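Long-range contacts in arginine kinase (Anthopleura japonica, PDB 4RF6), which catalyses the reversible transfer of a phosphoryl group from ATP to L-arginine, giving phospho-L-arginine and ADP: residues A[96-100]-A[338-342]; A[461-467]-A[602-606]; A[494-498]-A[557-561]. All coordinates share one frame. Residue numbers count along the deposited sequence, not the author numbering.

Contact 1 of 3, residues A[96-100]-A[338-342]; sequences YHSPY and RRLGL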
loop_
_atom_site.group_PDB
_atom_site.type_symbol
_atom_site.label_atom_id
_atom_site.label_comp_id
_atom_site.label_asym_id
_atom_site.label_seq_id
_atom_site.Cartn_x
_atom_site.Cartn_y
_atom_site.Cartn_z
ATOM N N TYR A 96 -5.471 28.089 -20.079
ATOM C CA TYR A 96 -5.139 26.946 -19.230
ATOM C C TYR A 96 -5.957 25.714 -19.580
ATOM O O TYR A 96 -5.431 24.605 -19.586
ATOM C CB TYR A 96 -5.350 27.287 -17.747
ATOM C CG TYR A 96 -4.983 26.164 -16.781
ATOM C CD1 TYR A 96 -5.884 25.145 -16.484
ATOM C CD2 TYR A 96 -3.741 26.135 -16.162
ATOM C CE1 TYR A 96 -5.555 24.123 -15.608
ATOM C CE2 TYR A 96 -3.401 25.119 -15.280
ATOM C CZ TYR A 96 -4.313 24.117 -15.011
ATOM O OH TYR A 96 -3.990 23.111 -14.135
ATOM N N HIS A 97 -7.242 25.915 -19.863
ATOM C CA HIS A 97 -8.166 24.805 -20.072
ATOM C C HIS A 97 -8.460 24.510 -21.545
ATOM O O HIS A 97 -9.438 23.825 -21.853
ATOM C CB HIS A 97 -9.489 25.082 -19.349
ATOM C CG HIS A 97 -9.393 25.030 -17.856
ATOM N ND1 HIS A 97 -9.468 23.849 -17.147
ATOM C CD2 HIS A 97 -9.260 26.013 -16.933
ATOM C CE1 HIS A 97 -9.365 24.106 -15.855
ATOM N NE2 HIS A 97 -9.240 25.411 -15.698
ATOM N N SER A 98 -7.632 25.031 -22.449
ATOM C CA SER A 98 -7.842 24.804 -23.878
ATOM C C SER A 98 -7.894 23.301 -24.157
ATOM O O SER A 98 -7.125 22.533 -23.579
ATOM C CB SER A 98 -6.753 25.487 -24.714
ATOM O OG SER A 98 -5.464 25.077 -24.310
ATOM N N PRO A 99 -8.793 22.874 -25.057
ATOM C CA PRO A 99 -9.568 23.706 -25.979
ATOM C C PRO A 99 -10.928 24.158 -25.443
ATOM O O PRO A 99 -11.766 24.540 -26.261
ATOM C CB PRO A 99 -9.787 22.755 -27.156
ATOM C CG PRO A 99 -9.982 21.431 -26.486
ATOM C CD PRO A 99 -9.085 21.441 -25.256
ATOM N N TYR A 100 -11.157 24.122 -24.131
ATOM C CA TYR A 100 -12.472 24.511 -23.603
ATOM C C TYR A 100 -12.829 25.962 -23.917
ATOM O O TYR A 100 -11.993 26.860 -23.799
ATOM C CB TYR A 100 -12.588 24.264 -22.090
ATOM C CG TYR A 100 -13.934 24.687 -21.518
ATOM C CD1 TYR A 100 -15.063 23.890 -21.684
ATOM C CD2 TYR A 100 -14.076 25.889 -20.834
ATOM C CE1 TYR A 100 -16.293 24.274 -21.175
ATOM C CE2 TYR A 100 -15.303 26.283 -20.323
ATOM C CZ TYR A 100 -16.403 25.471 -20.493
ATOM O OH TYR A 100 -17.622 25.863 -19.981
ATOM N N ARG A 338 -7.675 17.330 -18.055
ATOM C CA ARG A 338 -8.836 18.189 -18.292
ATOM C C ARG A 338 -9.856 18.224 -17.139
ATOM O O ARG A 338 -10.056 17.228 -16.433
ATOM C CB ARG A 338 -9.526 17.774 -19.596
ATOM C CG ARG A 338 -8.654 17.908 -20.839
ATOM C CD ARG A 338 -9.421 17.474 -22.075
ATOM N NE ARG A 338 -8.758 17.851 -23.323
ATOM C CZ ARG A 338 -9.297 17.694 -24.528
ATOM N NH1 ARG A 338 -10.508 17.163 -24.651
ATOM N NH2 ARG A 338 -8.625 18.061 -25.610
ATOM N N ARG A 339 -10.501 19.379 -16.966
ATOM C CA ARG A 339 -11.492 19.575 -15.908
ATOM C C ARG A 339 -12.715 20.349 -16.397
ATOM O O ARG A 339 -13.790 20.290 -15.790
ATOM C CB ARG A 339 -10.878 20.335 -14.733
ATOM C CG ARG A 339 -9.767 19.605 -14.017
ATOM C CD ARG A 339 -9.306 20.377 -12.792
ATOM N NE ARG A 339 -8.293 19.633 -12.058
ATOM C CZ ARG A 339 -6.989 19.879 -12.125
ATOM N NH1 ARG A 339 -6.538 20.871 -12.883
ATOM N NH2 ARG A 339 -6.138 19.137 -11.424
ATOM N N LEU A 340 -12.539 21.101 -17.477
ATOM C CA LEU A 340 -13.642 21.853 -18.067
ATOM C C LEU A 340 -14.043 21.235 -19.395
ATOM O O LEU A 340 -13.199 21.045 -20.280
ATOM C CB LEU A 340 -13.259 23.322 -18.272
ATOM C CG LEU A 340 -13.515 24.265 -17.096
ATOM C CD1 LEU A 340 -12.876 25.633 -17.330
ATOM C CD2 LEU A 340 -15.008 24.405 -16.861
ATOM N N GLY A 341 -15.325 20.906 -19.532
ATOM C CA GLY A 341 -15.831 20.391 -20.793
ATOM C C GLY A 341 -16.082 18.897 -20.754
ATOM O O GLY A 341 -16.497 18.306 -21.752
ATOM N N LEU A 342 -15.814 18.285 -19.603
ATOM C CA LEU A 342 -16.141 16.877 -19.393
ATOM C C LEU A 342 -16.631 16.701 -17.968
ATOM O O LEU A 342 -16.216 17.433 -17.070
ATOM C CB LEU A 342 -14.941 15.968 -19.679
ATOM C CG LEU A 342 -13.880 15.763 -18.596
ATOM C CD1 LEU A 342 -12.901 14.678 -19.017
ATOM C CD2 LEU A 342 -13.138 17.055 -18.297
HETATM O O HOH W 1 -9.714 21.486 -18.587
HETATM O O HOH W 2 -10.649 21.197 -21.644
#
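In the first phosphagen kinase repeat, the loop that follows the last helix of the N-terminal domain (96-100) lies against the loop 338-342, which leads from strand 331-336 of the catalytic sheet into helix 344-370. Arg338 comes first: its extended side chain lays one face of the guanidinium over Pro99, with NH2 3.4 Å from Pro99 CD. The proline follows a cis peptide bond and offers its apolar CD to the planar cation. Arg339 N donates to water 1 (2.8 Å), which also binds His97 ND1 (2.8 Å). Its guanidinium hydrogen-bonds Met286 O, and the side chain comes within about 4 Å (nearest atoms) of those of Arg133 and Arg287, predicted to bind ATP. Leu340, with the largest covered surface here, is wedged between two rings through CH-pi contacts: CD1 is 3.7 Å from the centroid of the His97 ring and CB 3.8 Å from that of Tyr100. Water 2 donates to both Leu340 O and His97 O (2.9 Å each). Outside hydrogen bonds fix both rings: His97 NE2 to Pro279 O, Tyr100 OH to Lys271 O. Gly341 then turns with positive phi; a CB there would come within 3.2 Å of Tyr100 CD1.

Contact 2 of 3, residues A[461-467]-A[602-606]; sequences DMNPEKV and FGRLC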
loop_
_atom_site.group_PDB
_atom_site.type_symbol
_atom_site.label_atom_id
_atom_site.label_comp_id
_atom_site.label_asym_id
_atom_site.label_seq_id
_atom_site.Cartn_x
_atom_site.Cartn_y
_atom_site.Cartn_z
ATOM N N ASP A 461 0.148 -33.618 13.163
ATOM C CA ASP A 461 -0.196 -33.986 14.538
ATOM C C ASP A 461 0.177 -32.869 15.497
ATOM O O ASP A 461 1.349 -32.722 15.868
ATOM C CB ASP A 461 0.535 -35.273 14.947
ATOM C CG ASP A 461 -0.022 -35.893 16.220
ATOM O OD1 ASP A 461 -0.773 -35.214 16.958
ATOM O OD2 ASP A 461 0.317 -37.064 16.497
ATOM N N MET A 462 -0.818 -32.090 15.912
ATOM C CA MET A 462 -0.582 -31.008 16.862
ATOM C C MET A 462 -1.155 -31.312 18.248
ATOM O O MET A 462 -1.734 -30.434 18.889
ATOM C CB MET A 462 -1.145 -29.687 16.329
ATOM C CG MET A 462 -0.419 -29.163 15.081
ATOM S SD MET A 462 1.280 -28.656 15.447
ATOM C CE MET A 462 0.992 -27.086 16.267
ATOM N N ASN A 463 -0.987 -32.551 18.713
ATOM C CA ASN A 463 -1.343 -32.914 20.086
ATOM C C ASN A 463 -0.102 -32.996 20.964
ATOM O O ASN A 463 0.626 -33.988 20.922
ATOM C CB ASN A 463 -2.073 -34.257 20.116
ATOM C CG ASN A 463 -2.598 -34.622 21.499
ATOM O OD1 ASN A 463 -2.225 -34.028 22.509
ATOM N ND2 ASN A 463 -3.472 -35.624 21.543
ATOM N N PRO A 464 0.123 -31.966 21.798
ATOM C CA PRO A 464 1.304 -31.901 22.667
ATOM C C PRO A 464 1.359 -33.008 23.720
ATOM O O PRO A 464 2.425 -33.234 24.286
ATOM C CB PRO A 464 1.164 -30.531 23.354
ATOM C CG PRO A 464 -0.294 -30.207 23.263
ATOM C CD PRO A 464 -0.758 -30.795 21.972
ATOM N N GLU A 465 0.246 -33.686 23.981
ATOM C CA GLU A 465 0.252 -34.754 24.979
ATOM C C GLU A 465 0.898 -36.020 24.417
ATOM O O GLU A 465 1.170 -36.965 25.152
ATOM C CB GLU A 465 -1.165 -35.041 25.491
ATOM C CG GLU A 465 -1.794 -33.874 26.261
ATOM C CD GLU A 465 -3.168 -34.202 26.835
ATOM O OE1 GLU A 465 -3.830 -33.280 27.361
ATOM O OE2 GLU A 465 -3.581 -35.378 26.765
ATOM N N LYS A 466 1.142 -36.044 23.109
ATOM C CA LYS A 466 1.811 -37.196 22.513
ATOM C C LYS A 466 3.335 -37.031 22.525
ATOM O O LYS A 466 4.074 -37.948 22.151
ATOM C CB LYS A 466 1.264 -37.494 21.114
ATOM C CG LYS A 466 -0.234 -37.818 21.119
ATOM C CD LYS A 466 -0.815 -37.907 19.717
ATOM C CE LYS A 466 -0.321 -39.144 18.979
ATOM N NZ LYS A 466 -0.868 -39.206 17.592
ATOM N N VAL A 467 3.800 -35.870 22.982
ATOM C CA VAL A 467 5.234 -35.670 23.218
ATOM C C VAL A 467 5.612 -35.955 24.674
ATOM O O VAL A 467 5.034 -35.375 25.598
ATOM C CB VAL A 467 5.678 -34.247 22.852
ATOM C CG1 VAL A 467 7.113 -34.015 23.293
ATOM C CG2 VAL A 467 5.540 -34.028 21.349
ATOM N N PHE A 602 6.266 -26.240 22.995
ATOM C CA PHE A 602 5.387 -26.914 22.045
ATOM C C PHE A 602 3.937 -26.926 22.522
ATOM O O PHE A 602 3.009 -26.821 21.714
ATOM C CB PHE A 602 5.859 -28.344 21.782
ATOM C CG PHE A 602 5.098 -29.034 20.681
ATOM C CD1 PHE A 602 4.997 -28.452 19.425
ATOM C CD2 PHE A 602 4.479 -30.256 20.904
ATOM C CE1 PHE A 602 4.290 -29.081 18.409
ATOM C CE2 PHE A 602 3.771 -30.892 19.897
ATOM C CZ PHE A 602 3.678 -30.305 18.646
ATOM N N GLY A 603 3.744 -27.067 23.830
ATOM C CA GLY A 603 2.406 -27.038 24.396
ATOM C C GLY A 603 1.752 -25.685 24.172
ATOM O O GLY A 603 0.567 -25.597 23.833
ATOM N N ARG A 604 2.528 -24.621 24.362
ATOM C CA ARG A 604 2.033 -23.271 24.114
ATOM C C ARG A 604 1.748 -23.078 22.625
ATOM O O ARG A 604 0.714 -22.519 22.248
ATOM C CB ARG A 604 3.044 -22.230 24.601
ATOM C CG ARG A 604 2.593 -20.782 24.390
ATOM C CD ARG A 604 3.614 -19.778 24.918
ATOM N NE ARG A 604 4.187 -20.192 26.195
ATOM C CZ ARG A 604 5.421 -20.669 26.339
ATOM N NH1 ARG A 604 6.220 -20.791 25.283
ATOM N NH2 ARG A 604 5.858 -21.026 27.536
ATOM N N LEU A 605 2.660 -23.550 21.781
ATOM C CA LEU A 605 2.482 -23.445 20.335
ATOM C C LEU A 605 1.192 -24.117 19.868
ATOM O O LEU A 605 0.429 -23.542 19.083
ATOM C CB LEU A 605 3.676 -24.054 19.590
ATOM C CG LEU A 605 3.509 -24.004 18.068
ATOM C CD1 LEU A 605 3.508 -22.558 17.588
ATOM C CD2 LEU A 605 4.581 -24.812 17.355
ATOM N N CYS A 606 0.952 -25.330 20.361
ATOM C CA CYS A 606 -0.225 -26.099 19.976
ATOM C C CYS A 606 -1.524 -25.433 20.403
ATOM O O CYS A 606 -2.486 -25.401 19.640
ATOM C CB CYS A 606 -0.154 -27.504 20.558
ATOM S SG CYS A 606 0.934 -28.609 19.640
#
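In surface shape, the segment 602-606 of helix 598-616 has a broad bump, the Phe602 ring, and beside it a dent where Gly603 has no side chain. Pro464 is shaped for the dent: its CB lies 3.9 Å from Gly603 CA. The proline ring also touches both neighbours, with Pro464 CD 3.6 Å from Cys606 SG and Pro464 CB 4.1 Å from Phe602 CD2. With no side chain at Gly603, its bare CA forms the floor under Pro464 CB.

Phe602 in turn enters a hollow of the loop lined by Met462, Pro464 and Val467. Val467 CG2 is 3.9 Å from Phe602 CE2, and Met462 SD is 4.2 Å from Phe602 CE1, an oblique Met-aromatic contact. Both segments belong to the second phosphagen kinase repeat, where helix 598-616 packs on the antiparallel sheet of the catalytic domain: Leu605 rests on Ile484 and Ile589, while Phe602 also touches Val700 of helix 696-714. The flexible Met462 side chain bends into the remaining gap, its CE 3.7 Å from Cys606 SG and 4.4 Å from Leu605 CG; the small thiol leaves it room.

The loop's curve is set from within by two Asx turns, Asn463 N to Asp461 OD1 (3.2 Å) and Glu465 N to Asn463 OD1 (2.9 Å), and by the salt bridge from Lys466 NZ to Asp461 OD2 (2.7 Å). Beyond the segments, Met462 O accepts a hydrogen bond from Asn610 ND2 farther along the same helix.

Contact 3 of 3, residues A[494-498]-A[557-561]; sequences ALTPG and AGVNK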
loop_
_atom_site.group_PDB
_atom_site.type_symbol
_atom_site.label_atom_id
_atom_site.label_comp_id
_atom_site.label_asym_id
_atom_site.label_seq_id
_atom_site.Cartn_x
_atom_site.Cartn_y
_atom_site.Cartn_z
ATOM N N ALA A 494 -5.779 -17.729 -1.803
ATOM C CA ALA A 494 -4.576 -18.062 -2.559
ATOM C C ALA A 494 -3.440 -18.199 -1.553
ATOM O O ALA A 494 -3.627 -17.964 -0.349
ATOM C CB ALA A 494 -4.264 -16.972 -3.564
ATOM N N LEU A 495 -2.256 -18.575 -2.021
ATOM C CA LEU A 495 -1.095 -18.498 -1.143
ATOM C C LEU A 495 -0.556 -17.080 -1.286
ATOM O O LEU A 495 -1.042 -16.320 -2.123
ATOM C CB LEU A 495 -0.061 -19.565 -1.493
ATOM C CG LEU A 495 -0.543 -20.994 -1.209
ATOM C CD1 LEU A 495 0.284 -22.038 -1.944
ATOM C CD2 LEU A 495 -0.507 -21.262 0.283
ATOM N N THR A 496 0.418 -16.708 -0.462
ATOM C CA THR A 496 0.971 -15.351 -0.486
ATOM C C THR A 496 1.326 -14.780 -1.878
ATOM O O THR A 496 1.011 -13.617 -2.159
ATOM C CB THR A 496 2.160 -15.217 0.496
ATOM O OG1 THR A 496 1.677 -15.384 1.839
ATOM C CG2 THR A 496 2.796 -13.859 0.386
ATOM N N PRO A 497 1.971 -15.579 -2.754
ATOM C CA PRO A 497 2.351 -14.983 -4.045
ATOM C C PRO A 497 1.161 -14.663 -4.942
ATOM O O PRO A 497 1.309 -13.857 -5.866
ATOM C CB PRO A 497 3.191 -16.082 -4.702
ATOM C CG PRO A 497 3.696 -16.918 -3.559
ATOM C CD PRO A 497 2.560 -16.920 -2.584
ATOM N N GLY A 498 0.010 -15.286 -4.695
ATOM C CA GLY A 498 -1.134 -15.113 -5.577
ATOM C C GLY A 498 -2.252 -14.267 -4.994
ATOM O O GLY A 498 -3.298 -14.087 -5.624
ATOM N N ALA A 557 8.681 -13.080 -6.766
ATOM C CA ALA A 557 7.652 -14.102 -6.612
ATOM C C ALA A 557 6.267 -13.471 -6.504
ATOM O O ALA A 557 5.256 -14.166 -6.589
ATOM C CB ALA A 557 7.937 -14.954 -5.384
ATOM N N GLY A 558 6.223 -12.160 -6.287
ATOM C CA GLY A 558 4.955 -11.459 -6.162
ATOM C C GLY A 558 4.495 -11.325 -4.722
ATOM O O GLY A 558 3.356 -10.929 -4.452
ATOM N N VAL A 559 5.388 -11.659 -3.798
ATOM C CA VAL A 559 5.076 -11.679 -2.366
ATOM C C VAL A 559 4.972 -10.275 -1.744
ATOM O O VAL A 559 4.224 -10.064 -0.781
ATOM C CB VAL A 559 6.107 -12.558 -1.614
ATOM C CG1 VAL A 559 5.977 -12.416 -0.105
ATOM C CG2 VAL A 559 5.941 -14.019 -2.017
ATOM N N ASN A 560 5.699 -9.307 -2.301
ATOM C CA ASN A 560 5.782 -7.977 -1.687
ATOM C C ASN A 560 4.677 -6.994 -2.081
ATOM O O ASN A 560 4.755 -5.814 -1.735
ATOM C CB ASN A 560 7.136 -7.328 -1.989
ATOM C CG ASN A 560 8.259 -7.879 -1.141
ATOM O OD1 ASN A 560 8.035 -8.395 -0.044
ATOM N ND2 ASN A 560 9.490 -7.747 -1.637
ATOM N N LYS A 561 3.668 -7.468 -2.806
ATOM C CA LYS A 561 2.652 -6.585 -3.390
ATOM C C LYS A 561 1.965 -5.706 -2.351
ATOM O O LYS A 561 1.578 -6.184 -1.281
ATOM C CB LYS A 561 1.593 -7.383 -4.165
ATOM C CG LYS A 561 2.110 -8.161 -5.373
ATOM C CD LYS A 561 0.952 -8.617 -6.265
ATOM C CE LYS A 561 1.361 -9.729 -7.230
ATOM N NZ LYS A 561 1.346 -11.064 -6.563
HETATM O O HOH W 3 1.538 -11.193 -0.989
HETATM O O HOH W 4 0.027 -11.094 -3.827
#
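Where the loop between strand 479-488 and helix 501-516 meets the one after helix 552-557, in the second repeat's catalytic domain, Pro497, Val559 and Thr496 bury most of the surface. Pro497 lies close to the partner backbone, its CB 3.4 Å from Ala557 O and its CG 4.0 Å from Val559 CG2; a compact, rigid ring suits this tight approach. Val559 CG1 also meets Thr496 CG2 at 3.5 Å. Threonine fits here because its methyl joins the apolar patch while OG1 makes a weak hydrogen bond to Glu584 O.

Water 3 sits 2.7 Å from Thr496 O and 2.9 Å from Val559 O, though other acceptors compete. Lys561 NZ donates to water 4 (3.0 Å) and to Gly558 O (2.9 Å), folding the side chain back over its own turn; water 4 lies 3.2 Å from Thr496 O. At Gly558 a CB would be jammed against the preceding carbonyl O and lie 3.3 Å from Pro497 O; its positive phi ends the helix in a Schellman motif.

In the fold
From the N terminus, contact 1 is the first to close: after helix 86-96 the chain runs through the whole of the first eight-stranded sheet, and 338-342 returns to 96-100, joining the N-terminal helical part to the catalytic part just before helix 344-370 leads to the second repeat. There contact 2 ties the loop after helix 438-448 (461-467) to helix 598-616. Within that span lies contact 3, where the loop 494-498, after strand 479-488, meets the end of helix 552-557; the two do not cross. Contacts 2 and 3 have centres 30 Å apart, whereas contacts 1 and 2, one in each repeat, are 68 Å apart between centres, on opposite sides of the chain's centre.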